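Local coordinates for GDSL-like protein (Roseburia intestinalis L1-82, PDB 6HFZ) that removes acetyl groups from acetylated mannans as a two-domain GDSL-type esterase and may also act on acetylated xylan, at residues Glu119-Leu124 with Leu139-Phe144; Val316-Asn321 with Glu331-Leu336. One frame throughout, in Å; residues are numbered along the deposited sequence.

Contact 1 of 2, residues Glu119-Leu124 with Leu139-Phe144; sequences ETYEGL and LVHNVF
Tyr121 swings its ring out from helix 115-129 with CG anti to the backbone N (chi1 -164°), while Leu139 on strand 136-141 sets CG beside its own N (chi1 -53°), and the two side chains meet from opposite directions. The elements involved are the helix and second strand of a beta-alpha-beta unit that starts with strand 102-106, within the alpha/beta core of this SGNH hydrolase. It is a worked example of how one long aromatic side chain can span the ordinary spacing between a helix layer and a sheet: the nearest CA atoms, those of Tyr121 and Leu139, are separated by 10.7 Å. Leu139 CD1 sits at the edge of the phenol ring, near its plane, 3.9 Å from Tyr121 CE2. Tyr121 OH lies over the branch point of Leu139, 3.5 Å from CD1 and 3.7 Å from CD2, with CB and CG hardly farther. Ile105 of the first strand touches both side chains, and His155 of helix 152-161 stacks on the tyrosine ring, giving this buried ring neighbours from three elements of the core. Val140 directs its CB away from the helix, yet its carbonyl takes part: one water lies 2.8 Å from Tyr121 OH and donates to Val140 O at 3.0 Å. A phenylalanine in place of Tyr121 would probably leave this water without its phenolic partner and open a gap beside the Leu139 branch. The imidazole of His141 approaches the hydroxyl obliquely, with His141 CE1 4.1 Å from Tyr121 OH, while His141 ND1 is bonded to Ser108 OG.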
ATOM      1  N   GLU A 119      11.943   4.974  -3.099  1.00 20.47           N
ATOM      2  CA  GLU A 119      12.215   5.589  -1.801  1.00 21.33           C
ATOM      3  C   GLU A 119      11.089   5.307  -0.794  1.00 19.84           C
ATOM      4  O   GLU A 119      11.364   4.928   0.344  1.00 20.65           O
ATOM      5  CB  GLU A 119      12.459   7.091  -1.985  1.00 22.35           C
ATOM      6  CG  GLU A 119      12.994   7.751  -0.727  1.00 24.47           C
ATOM      7  CD  GLU A 119      13.345   9.233  -0.830  1.00 26.76           C
ATOM      8  OE1 GLU A 119      13.222   9.823  -1.931  1.00 30.88           O
ATOM      9  OE2 GLU A 119      13.706   9.816   0.189  1.00 29.38           O
ATOM     10  N   THR A 120       9.831   5.452  -1.224  1.00 19.45           N
ATOM     11  CA  THR A 120       8.708   5.167  -0.322  1.00 20.66           C
ATOM     12  C   THR A 120       8.693   3.676   0.052  1.00 19.25           C
ATOM     13  O   THR A 120       8.454   3.321   1.215  1.00 19.15           O
ATOM     14  CB  THR A 120       7.360   5.679  -0.836  1.00 18.25           C
ATOM     15  OG1 THR A 120       7.027   4.946  -2.025  1.00 17.13           O
ATOM     16  CG2 THR A 120       7.360   7.157  -1.170  1.00 20.95           C
ATOM     17  N   TYR A 121       8.856   2.774  -0.920  1.00 17.99           N
ATOM     18  CA  TYR A 121       8.909   1.329  -0.630  1.00 20.11           C
ATOM     19  C   TYR A 121      10.065   0.967   0.310  1.00 20.59           C
ATOM     20  O   TYR A 121       9.897   0.122   1.189  1.00 19.78           O
ATOM     21  CB  TYR A 121       9.020   0.600  -1.954  1.00 21.65           C
ATOM     22  CG  TYR A 121       8.737  -0.866  -2.003  1.00 19.94           C
ATOM     23  CD1 TYR A 121       7.443  -1.309  -2.193  1.00 18.95           C
ATOM     24  CD2 TYR A 121       9.781  -1.782  -2.083  1.00 20.29           C
ATOM     25  CE1 TYR A 121       7.174  -2.642  -2.406  1.00 19.55           C
ATOM     26  CE2 TYR A 121       9.524  -3.122  -2.286  1.00 18.99           C
ATOM     27  CZ  TYR A 121       8.214  -3.547  -2.447  1.00 19.94           C
ATOM     28  OH  TYR A 121       7.921  -4.856  -2.730  1.00 21.26           O
ATOM     29  N   GLU A 122      11.236   1.614   0.143  1.00 20.60           N
ATOM     30  CA  GLU A 122      12.341   1.366   1.053  1.00 20.61           C
ATOM     31  C   GLU A 122      11.949   1.749   2.498  1.00 20.40           C
ATOM     32  O   GLU A 122      12.214   0.964   3.431  1.00 19.73           O
ATOM     33  CB  GLU A 122      13.630   2.085   0.645  1.00 21.53           C
ATOM     34  CG  GLU A 122      14.735   1.781   1.631  1.00 23.41           C
ATOM     35  CD  GLU A 122      16.142   2.104   1.163  1.00 24.56           C
ATOM     36  OE1 GLU A 122      17.072   1.287   1.464  1.00 25.21           O
ATOM     37  OE2 GLU A 122      16.298   3.091   0.469  1.00 26.31           O
ATOM     38  N   GLY A 123      11.322   2.921   2.680  1.00 19.91           N
ATOM     39  CA  GLY A 123      10.820   3.331   3.981  1.00 21.51           C
ATOM     40  C   GLY A 123       9.871   2.317   4.572  1.00 19.46           C
ATOM     41  O   GLY A 123       9.977   1.987   5.742  1.00 20.65           O
ATOM     42  N   LEU A 124       8.934   1.806   3.744  1.00 18.74           N
ATOM     43  CA  LEU A 124       7.976   0.812   4.216  1.00 19.07           C
ATOM     44  C   LEU A 124       8.690  -0.469   4.640  1.00 19.45           C
ATOM     45  O   LEU A 124       8.421  -1.034   5.770  1.00 21.38           O
ATOM     46  CB  LEU A 124       6.959   0.524   3.105  1.00 21.17           C
ATOM     47  CG  LEU A 124       6.023  -0.643   3.425  1.00 18.79           C
ATOM     48  CD1 LEU A 124       5.151  -0.364   4.660  1.00 20.49           C
ATOM     49  CD2 LEU A 124       5.156  -0.989   2.209  1.00 19.74           C
ATOM     50  N   LEU A 139       8.114 -10.286  -0.494  1.00 19.44           N
ATOM     51  CA  LEU A 139       7.616  -9.299  -1.447  1.00 20.93           C
ATOM     52  C   LEU A 139       6.869 -10.043  -2.554  1.00 19.19           C
ATOM     53  O   LEU A 139       7.309 -11.125  -3.023  1.00 19.71           O
ATOM     54  CB  LEU A 139       8.767  -8.457  -2.006  1.00 19.09           C
ATOM     55  CG  LEU A 139       9.681  -7.786  -0.988  1.00 23.36           C
ATOM     56  CD1 LEU A 139      10.624  -6.842  -1.669  1.00 25.24           C
ATOM     57  CD2 LEU A 139       8.919  -7.015   0.074  1.00 22.50           C
ATOM     58  N   VAL A 140       5.705  -9.514  -2.948  1.00 16.61           N
ATOM     59  CA  VAL A 140       4.982 -10.108  -4.048  1.00 18.79           C
ATOM     60  C   VAL A 140       4.794  -9.057  -5.150  1.00 19.00           C
ATOM     61  O   VAL A 140       4.336  -7.943  -4.909  1.00 19.34           O
ATOM     62  CB  VAL A 140       3.627 -10.677  -3.569  1.00 21.25           C
ATOM     63  CG1 VAL A 140       2.726 -11.066  -4.730  1.00 23.17           C
ATOM     64  CG2 VAL A 140       3.804 -11.867  -2.628  1.00 22.06           C
ATOM     65  N   HIS A 141       5.160  -9.408  -6.382  1.00 18.42           N
ATOM     66  CA  HIS A 141       5.087  -8.498  -7.532  1.00 17.79           C
ATOM     67  C   HIS A 141       4.012  -8.969  -8.522  1.00 19.84           C
ATOM     68  O   HIS A 141       4.254  -9.920  -9.269  1.00 19.66           O
ATOM     69  CB  HIS A 141       6.451  -8.431  -8.270  1.00 18.97           C
ATOM     70  CG  HIS A 141       7.663  -8.179  -7.423  1.00 16.61           C
ATOM     71  ND1 HIS A 141       7.830  -7.010  -6.690  1.00 18.80           N
ATOM     72  CD2 HIS A 141       8.751  -8.935  -7.156  1.00 18.63           C
ATOM     73  CE1 HIS A 141       8.977  -7.074  -6.012  1.00 20.20           C
ATOM     74  NE2 HIS A 141       9.557  -8.218  -6.287  1.00 20.00           N
ATOM     75  N   ASN A 142       2.843  -8.298  -8.540  1.00 17.13           N
ATOM     76  CA  ASN A 142       1.803  -8.517  -9.551  1.00 17.93           C
ATOM     77  C   ASN A 142       2.256  -7.828 -10.842  1.00 16.80           C
ATOM     78  O   ASN A 142       3.388  -7.275 -10.888  1.00 20.05           O
ATOM     79  CB  ASN A 142       0.451  -8.061  -9.017  1.00 17.86           C
ATOM     80  CG  ASN A 142      -0.165  -9.124  -8.125  1.00 20.14           C
ATOM     81  OD1 ASN A 142      -0.375 -10.248  -8.576  1.00 21.56           O
ATOM     82  ND2 ASN A 142      -0.399  -8.813  -6.859  1.00 21.61           N
ATOM     83  N   VAL A 143       1.454  -7.958 -11.901  1.00 18.00           N
ATOM     84  CA  VAL A 143       1.824  -7.427 -13.200  1.00 17.15           C
ATOM     85  C   VAL A 143       0.547  -6.922 -13.896  1.00 16.58           C
ATOM     86  O   VAL A 143      -0.542  -7.482 -13.698  1.00 18.47           O
ATOM     87  CB  VAL A 143       2.556  -8.534 -14.000  1.00 17.44           C
ATOM     88  CG1 VAL A 143       1.584  -9.659 -14.369  1.00 19.02           C
ATOM     89  CG2 VAL A 143       3.269  -8.013 -15.236  1.00 18.17           C
ATOM     90  N   PHE A 144       0.688  -5.921 -14.772  1.00 17.75           N
ATOM     91  CA  PHE A 144      -0.346  -5.486 -15.679  1.00 18.74           C
ATOM     92  C   PHE A 144      -0.387  -6.468 -16.864  1.00 19.65           C
ATOM     93  O   PHE A 144       0.646  -6.708 -17.473  1.00 19.70           O
ATOM     94  CB  PHE A 144      -0.025  -4.074 -16.173  1.00 20.12           C
ATOM     95  CG  PHE A 144      -0.413  -2.980 -15.223  1.00 20.85           C
ATOM     96  CD1 PHE A 144      -1.694  -2.455 -15.270  1.00 23.12           C
ATOM     97  CD2 PHE A 144       0.473  -2.516 -14.269  1.00 20.66           C
ATOM     98  CE1 PHE A 144      -2.064  -1.433 -14.418  1.00 24.52           C
ATOM     99  CE2 PHE A 144       0.089  -1.505 -13.399  1.00 23.47           C
ATOM    100  CZ  PHE A 144      -1.175  -0.979 -13.474  1.00 21.26           C
TER
HETATM  101  O   HOH W   1       5.465  -5.382  -3.912  1.00 20.26           O

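Contact 2 of 2, residues Val316-Asn321 with Glu331-Leu336; sequences VRLDAN and ELDTIL
Asp333 OD2 is held by Tyr293 OH of strand 288-295 and by a water that donates to it over a short 2.5 Å and to Arg317 O at 3.0 Å, so a backbone carbonyl of one strand is tied to a carboxylate of the other. Leu318 keeps CG anti to its carbonyl carbon (chi1 -44°), which carries CD2 to within 3.7 Å of Asp333 OD2 as the two side chains slide past each other in opposite directions. Further along, the contact is purely apolar. Ile335 CD1 reaches Val316 with its tip and packs 3.9 Å from CG1, the two side chains crossing at a slant; Val308 of the neighbouring strand 303-308 also touches the isoleucine. Beyond Leu318 the first strand ends in an Asx turn, where Asp319 OD1 accepts from Asn321 N at 2.8 Å on its anti side and from Asn321 ND2 on its syn side. Arg317 NH1 comes down on Asp319 OD2 from above the carboxylate plane in a salt bridge. Ile335 and Leu336 together face Ile289 in a classic beta bulge. Strands 316-319 and 329-336 belong to different antiparallel sheets, and this packing of side chains between them is consistent with a beta-sandwich domain.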
ATOM      1  N   VAL A 316      -0.871  23.974  -5.193  1.00 25.36           N
ATOM      2  CA  VAL A 316      -1.252  22.836  -5.975  1.00 23.89           C
ATOM      3  C   VAL A 316      -2.768  22.666  -5.911  1.00 23.96           C
ATOM      4  O   VAL A 316      -3.369  22.647  -4.829  1.00 22.11           O
ATOM      5  CB  VAL A 316      -0.527  21.555  -5.529  1.00 25.69           C
ATOM      6  CG1 VAL A 316      -1.011  20.322  -6.260  1.00 25.86           C
ATOM      7  CG2 VAL A 316       0.971  21.726  -5.666  1.00 27.53           C
ATOM      8  N   ARG A 317      -3.347  22.459  -7.095  1.00 24.69           N
ATOM      9  CA  ARG A 317      -4.758  22.214  -7.301  1.00 28.78           C
ATOM     10  C   ARG A 317      -5.111  20.771  -6.949  1.00 24.86           C
ATOM     11  O   ARG A 317      -4.542  19.800  -7.491  1.00 25.51           O
ATOM     12  CB  ARG A 317      -5.151  22.436  -8.761  1.00 33.12           C
ATOM     13  CG  ARG A 317      -6.640  22.267  -9.019  1.00 34.56           C
ATOM     14  CD  ARG A 317      -6.958  21.562 -10.321  1.00 44.70           C
ATOM     15  NE  ARG A 317      -7.438  22.494 -11.308  1.00 42.20           N
ATOM     16  CZ  ARG A 317      -8.681  22.932 -11.391  1.00 35.93           C
ATOM     17  NH1 ARG A 317      -9.692  22.117 -11.655  1.00 41.17           N
ATOM     18  NH2 ARG A 317      -8.904  24.197 -11.128  1.00 34.07           N
ATOM     19  N   LEU A 318      -6.093  20.643  -6.064  1.00 23.73           N
ATOM     20  CA  LEU A 318      -6.655  19.334  -5.670  1.00 23.01           C
ATOM     21  C   LEU A 318      -8.098  19.302  -6.200  1.00 24.00           C
ATOM     22  O   LEU A 318      -9.042  19.938  -5.617  1.00 26.41           O
ATOM     23  CB  LEU A 318      -6.599  19.139  -4.157  1.00 21.06           C
ATOM     24  CG  LEU A 318      -5.316  19.533  -3.428  1.00 23.80           C
ATOM     25  CD1 LEU A 318      -5.496  19.290  -1.919  1.00 23.20           C
ATOM     26  CD2 LEU A 318      -4.137  18.726  -3.948  1.00 24.19           C
ATOM     27  N   ASP A 319      -8.278  18.599  -7.308  1.00 22.69           N
ATOM     28  CA  ASP A 319      -9.573  18.519  -8.003  1.00 24.31           C
ATOM     29  C   ASP A 319     -10.304  17.215  -7.642  1.00 23.14           C
ATOM     30  O   ASP A 319      -9.883  16.116  -8.012  1.00 26.97           O
ATOM     31  CB  ASP A 319      -9.364  18.645  -9.509  1.00 28.36           C
ATOM     32  CG  ASP A 319     -10.629  18.766 -10.335  1.00 29.76           C
ATOM     33  OD1 ASP A 319     -11.706  18.378  -9.844  1.00 30.36           O
ATOM     34  OD2 ASP A 319     -10.518  19.273 -11.473  1.00 33.93           O
ATOM     35  N   ALA A 320     -11.466  17.352  -7.010  1.00 26.62           N
ATOM     36  CA  ALA A 320     -12.239  16.197  -6.537  1.00 26.33           C
ATOM     37  C   ALA A 320     -13.098  15.581  -7.652  1.00 27.71           C
ATOM     38  O   ALA A 320     -13.697  14.560  -7.445  1.00 30.88           O
ATOM     39  CB  ALA A 320     -13.030  16.598  -5.324  1.00 28.70           C
ATOM     40  N   ASN A 321     -13.085  16.176  -8.857  1.00 29.69           N
ATOM     41  CA  ASN A 321     -13.787  15.673 -10.021  1.00 32.53           C
ATOM     42  C   ASN A 321     -12.930  14.610 -10.720  1.00 33.58           C
ATOM     43  O   ASN A 321     -12.043  14.943 -11.524  1.00 37.04           O
ATOM     44  CB  ASN A 321     -14.096  16.799 -11.007  1.00 30.40           C
ATOM     45  CG  ASN A 321     -15.021  17.824 -10.400  1.00 29.42           C
ATOM     46  OD1 ASN A 321     -16.223  17.599 -10.355  1.00 32.14           O
ATOM     47  ND2 ASN A 321     -14.459  18.887  -9.853  1.00 32.43           N
ATOM     48  N   GLU A 331      -6.836   9.739  -3.300  1.00 22.80           N
ATOM     49  CA  GLU A 331      -5.697  10.310  -3.963  1.00 22.06           C
ATOM     50  C   GLU A 331      -4.629  10.668  -2.926  1.00 20.88           C
ATOM     51  O   GLU A 331      -4.943  11.093  -1.795  1.00 22.56           O
ATOM     52  CB  GLU A 331      -6.116  11.501  -4.818  1.00 24.01           C
ATOM     53  CG  GLU A 331      -4.979  12.060  -5.677  1.00 25.94           C
ATOM     54  CD  GLU A 331      -4.354  11.035  -6.618  1.00 29.59           C
ATOM     55  OE1 GLU A 331      -4.896  10.889  -7.718  1.00 30.88           O
ATOM     56  OE2 GLU A 331      -3.374  10.320  -6.226  1.00 32.98           O
ATOM     57  N   LEU A 332      -3.353  10.539  -3.325  1.00 21.15           N
ATOM     58  CA  LEU A 332      -2.231  11.023  -2.505  1.00 21.86           C
ATOM     59  C   LEU A 332      -1.271  11.771  -3.426  1.00 20.45           C
ATOM     60  O   LEU A 332      -0.665  11.139  -4.307  1.00 20.97           O
ATOM     61  CB  LEU A 332      -1.552   9.848  -1.812  1.00 21.93           C
ATOM     62  CG  LEU A 332      -0.551  10.178  -0.703  1.00 22.19           C
ATOM     63  CD1 LEU A 332      -0.333   8.977   0.198  1.00 25.32           C
ATOM     64  CD2 LEU A 332       0.771  10.685  -1.248  1.00 24.25           C
ATOM     65  N   ASP A 333      -1.135  13.075  -3.214  1.00 20.79           N
ATOM     66  CA  ASP A 333      -0.295  13.917  -4.054  1.00 20.30           C
ATOM     67  C   ASP A 333       0.891  14.381  -3.239  1.00 20.09           C
ATOM     68  O   ASP A 333       0.733  14.904  -2.093  1.00 21.96           O
ATOM     69  CB  ASP A 333      -1.038  15.126  -4.620  1.00 19.21           C
ATOM     70  CG  ASP A 333      -2.105  14.889  -5.669  1.00 24.63           C
ATOM     71  OD1 ASP A 333      -2.046  13.870  -6.381  1.00 26.95           O
ATOM     72  OD2 ASP A 333      -2.960  15.802  -5.832  1.00 28.73           O
ATOM     73  N   THR A 334       2.093  14.248  -3.811  1.00 21.54           N
ATOM     74  CA  THR A 334       3.282  14.726  -3.111  1.00 22.07           C
ATOM     75  C   THR A 334       3.443  16.216  -3.417  1.00 24.16           C
ATOM     76  O   THR A 334       3.467  16.568  -4.600  1.00 26.46           O
ATOM     77  CB  THR A 334       4.556  13.946  -3.481  1.00 25.62           C
ATOM     78  OG1 THR A 334       4.379  12.564  -3.161  1.00 24.48           O
ATOM     79  CG2 THR A 334       5.769  14.459  -2.727  1.00 25.97           C
ATOM     80  N   ILE A 335       3.483  17.060  -2.379  1.00 22.85           N
ATOM     81  CA  ILE A 335       3.448  18.544  -2.553  1.00 23.69           C
ATOM     82  C   ILE A 335       4.851  19.133  -2.411  1.00 25.61           C
ATOM     83  O   ILE A 335       5.203  20.046  -3.175  1.00 30.64           O
ATOM     84  CB  ILE A 335       2.442  19.202  -1.580  1.00 23.69           C
ATOM     85  CG1 ILE A 335       1.038  18.611  -1.705  1.00 27.69           C
ATOM     86  CG2 ILE A 335       2.404  20.700  -1.777  1.00 25.75           C
ATOM     87  CD1 ILE A 335       0.529  18.542  -3.111  1.00 25.67           C
ATOM     88  N   LEU A 336       5.588  18.684  -1.391  1.00 24.15           N
ATOM     89  CA  LEU A 336       6.964  19.064  -1.095  1.00 26.31           C
ATOM     90  C   LEU A 336       7.773  17.775  -0.992  1.00 26.41           C
ATOM     91  O   LEU A 336       7.371  16.886  -0.240  1.00 23.86           O
ATOM     92  CB  LEU A 336       7.056  19.797   0.248  1.00 27.63           C
ATOM     93  CG  LEU A 336       8.459  20.282   0.635  1.00 28.73           C
ATOM     94  CD1 LEU A 336       8.962  21.321  -0.376  1.00 31.09           C
ATOM     95  CD2 LEU A 336       8.493  20.839   2.043  1.00 28.00           C
TER
HETATM   96  O   HOH W   2      -2.621  17.478  -7.649  1.00 36.93           O

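The two contacts come in series along the chain, contact 1 closing before contact 2 opens, and they share no strand or helix. Contact 1 ties helix 115-129 to the mixed sheet of the SGNH hydrolase domain; contact 2 joins two antiparallel sheets of the later, all-beta domain. Their centres are 22 Å apart and their nearest atoms about 6 Å, without touching. The gap is narrow because the helix of contact 1 borders the beta domain: Glu119 is hydrogen-bonded to His338, just past strand 329-336, and Thr334 on that strand to Gln85 of helix 84-96. Each domain thus has its own internal packing, while polar bonds join the two into one esterase.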